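Local coordinates for protein probable oxidoreductase (Mycobacterium abscessus, PDB 4EYE) that probably catalyses an NAD(P)H-linked oxidation-reduction as a quinone oxidoreductase-like medium-chain dehydrogenase/reductase, at residues 161-166 with 228-233. Numbering follows the deposited sequence.
Sequences ETVLVL and VDMVVD
Thr162 O accepts two backbone N-H groups at once, from Asp229 N at 3.0 Å and from Met230 N at 3.3 Å, both lying in the carbonyl plane. This fork marks the corner at Asp229, from which the chain runs on beside strand 162-165 as its parallel neighbour. The pair forms the centre of a six-stranded parallel sheet of order 3-2-1-4-5-6, the Rossmann fold that serves as the nucleotide-binding domain in medium-chain dehydrogenases. Asp229 also returns a bond with its side chain: CG sits beside its own backbone N (chi1 -60°), which brings OD2 within 2.8 Å of Thr162 N, and the N-H reaches its anti lone pair almost straight. Two consecutive peptide groups are thereby tied to Asp229. The Glu161 carboxylate lies close by, its plane only 20° from that of Asp229; a salt bridge from Arg252 and the backbone N of Arg158 hold its OE1 and probably ease the repulsion between the two acids.

Beyond the corner the pairing is regular parallel sheet. Leu164 bonds through both of its backbone polar atoms, N to Met230 O and O to Val232 N, the latter pair 2.7 Å apart; Leu166 N then reaches Val232 O.

Val163, Val165, Met230 and Val232 share one face, where Tyr151 of helix 143-154 packs on Val163, Met230 and Val232. On the opposite face the side chains of Leu164 and Val231 run alongside each other in the same direction, with CD2 of Leu164 3.8 Å from CG2 of Val231, while Trp215 and Val219 of helix 215-222 rest on Leu164. The other branch of Val231, CG1, stands anti to its backbone nitrogen (chi1 167°) and meets CD1 of Leu166 at 4.0 Å.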
loop_
_atom_site.group_PDB
_atom_site.type_symbol
_atom_site.label_atom_id
_atom_site.label_comp_id
_atom_site.label_asym_id
_atom_site.label_seq_id
_atom_site.Cartn_x
_atom_site.Cartn_y
_atom_site.Cartn_z
ATOM N N GLU A 161 -10.135 20.109 -5.103
ATOM C CA GLU A 161 -8.717 20.363 -5.424
ATOM C C GLU A 161 -8.232 19.431 -6.516
ATOM O O GLU A 161 -8.873 18.430 -6.811
ATOM C CB GLU A 161 -7.858 20.242 -4.167
ATOM C CG GLU A 161 -8.123 21.347 -3.139
ATOM C CD GLU A 161 -7.136 21.330 -2.002
ATOM O OE1 GLU A 161 -7.006 20.284 -1.303
ATOM O OE2 GLU A 161 -6.449 22.364 -1.821
ATOM N N THR A 162 -7.095 19.770 -7.137
ATOM C CA THR A 162 -6.511 18.917 -8.125
ATOM C C THR A 162 -5.245 18.269 -7.611
ATOM O O THR A 162 -4.349 18.979 -7.111
ATOM C CB THR A 162 -6.176 19.690 -9.409
ATOM O OG1 THR A 162 -7.378 20.182 -9.950
ATOM C CG2 THR A 162 -5.501 18.756 -10.421
ATOM N N VAL A 163 -5.161 16.943 -7.769
ATOM C CA VAL A 163 -4.041 16.157 -7.271
ATOM C C VAL A 163 -3.302 15.536 -8.429
ATOM O O VAL A 163 -3.913 14.948 -9.323
ATOM C CB VAL A 163 -4.527 15.059 -6.297
ATOM C CG1 VAL A 163 -3.351 14.206 -5.754
ATOM C CG2 VAL A 163 -5.302 15.701 -5.151
ATOM N N LEU A 164 -1.982 15.710 -8.428
ATOM C CA LEU A 164 -1.110 15.052 -9.358
ATOM C C LEU A 164 -0.585 13.807 -8.650
ATOM O O LEU A 164 0.066 13.927 -7.605
ATOM C CB LEU A 164 0.086 15.923 -9.753
ATOM C CG LEU A 164 1.172 15.260 -10.608
ATOM C CD1 LEU A 164 0.520 14.982 -11.952
ATOM C CD2 LEU A 164 2.437 16.127 -10.742
ATOM N N VAL A 165 -0.817 12.652 -9.252
ATOM C CA VAL A 165 -0.319 11.387 -8.711
ATOM C C VAL A 165 0.779 10.880 -9.641
ATOM O O VAL A 165 0.536 10.623 -10.815
ATOM C CB VAL A 165 -1.413 10.302 -8.542
ATOM C CG1 VAL A 165 -0.781 9.009 -7.990
ATOM C CG2 VAL A 165 -2.554 10.782 -7.619
ATOM N N LEU A 166 1.977 10.729 -9.093
ATOM C CA LEU A 166 3.125 10.169 -9.822
ATOM C C LEU A 166 3.205 8.665 -9.534
ATOM O O LEU A 166 2.582 8.158 -8.577
ATOM C CB LEU A 166 4.407 10.883 -9.383
ATOM C CG LEU A 166 4.478 12.410 -9.697
ATOM C CD1 LEU A 166 5.676 13.079 -9.058
ATOM C CD2 LEU A 166 4.597 12.606 -11.189
ATOM N N VAL A 228 -1.090 22.328 -9.904
ATOM C CA VAL A 228 -1.909 21.450 -9.068
ATOM C C VAL A 228 -1.832 21.876 -7.627
ATOM O O VAL A 228 -0.854 22.476 -7.204
ATOM C CB VAL A 228 -1.511 19.979 -9.207
ATOM C CG1 VAL A 228 -1.691 19.569 -10.661
ATOM C CG2 VAL A 228 -0.077 19.760 -8.731
ATOM N N ASP A 229 -2.843 21.510 -6.858
ATOM C CA ASP A 229 -2.872 21.847 -5.437
ATOM C C ASP A 229 -2.021 20.939 -4.599
ATOM O O ASP A 229 -1.500 21.355 -3.566
ATOM C CB ASP A 229 -4.288 21.782 -4.950
ATOM C CG ASP A 229 -5.169 22.750 -5.694
ATOM O OD1 ASP A 229 -4.879 23.959 -5.606
ATOM O OD2 ASP A 229 -6.135 22.305 -6.320
ATOM N N MET A 230 -1.889 19.703 -5.062
ATOM C CA MET A 230 -1.178 18.669 -4.352
ATOM C C MET A 230 -0.528 17.701 -5.302
ATOM O O MET A 230 -1.084 17.348 -6.339
ATOM C CB MET A 230 -2.153 17.897 -3.439
ATOM C CG MET A 230 -1.484 16.811 -2.586
ATOM S SD MET A 230 -2.708 16.007 -1.516
ATOM C CE MET A 230 -3.177 17.396 -0.477
ATOM N N VAL A 231 0.656 17.245 -4.926
ATOM C CA VAL A 231 1.349 16.228 -5.665
ATOM C C VAL A 231 1.565 15.061 -4.713
ATOM O O VAL A 231 1.982 15.261 -3.565
ATOM C CB VAL A 231 2.707 16.742 -6.224
ATOM C CG1 VAL A 231 3.555 15.578 -6.705
ATOM C CG2 VAL A 231 2.513 17.796 -7.310
ATOM N N VAL A 232 1.295 13.841 -5.179
ATOM C CA VAL A 232 1.677 12.617 -4.470
ATOM C C VAL A 232 2.847 11.979 -5.181
ATOM O O VAL A 232 2.776 11.634 -6.375
ATOM C CB VAL A 232 0.500 11.633 -4.343
ATOM C CG1 VAL A 232 0.968 10.291 -3.722
ATOM C CG2 VAL A 232 -0.615 12.270 -3.496
ATOM N N ASP A 233 3.944 11.847 -4.461
ATOM C CA ASP A 233 5.184 11.342 -5.043
ATOM C C ASP A 233 5.715 10.124 -4.302
ATOM O O ASP A 233 6.334 10.280 -3.250
ATOM C CB ASP A 233 6.248 12.442 -5.027
ATOM C CG ASP A 233 7.551 11.982 -5.663
ATOM O OD1 ASP A 233 7.559 10.918 -6.339
ATOM O OD2 ASP A 233 8.567 12.679 -5.466
#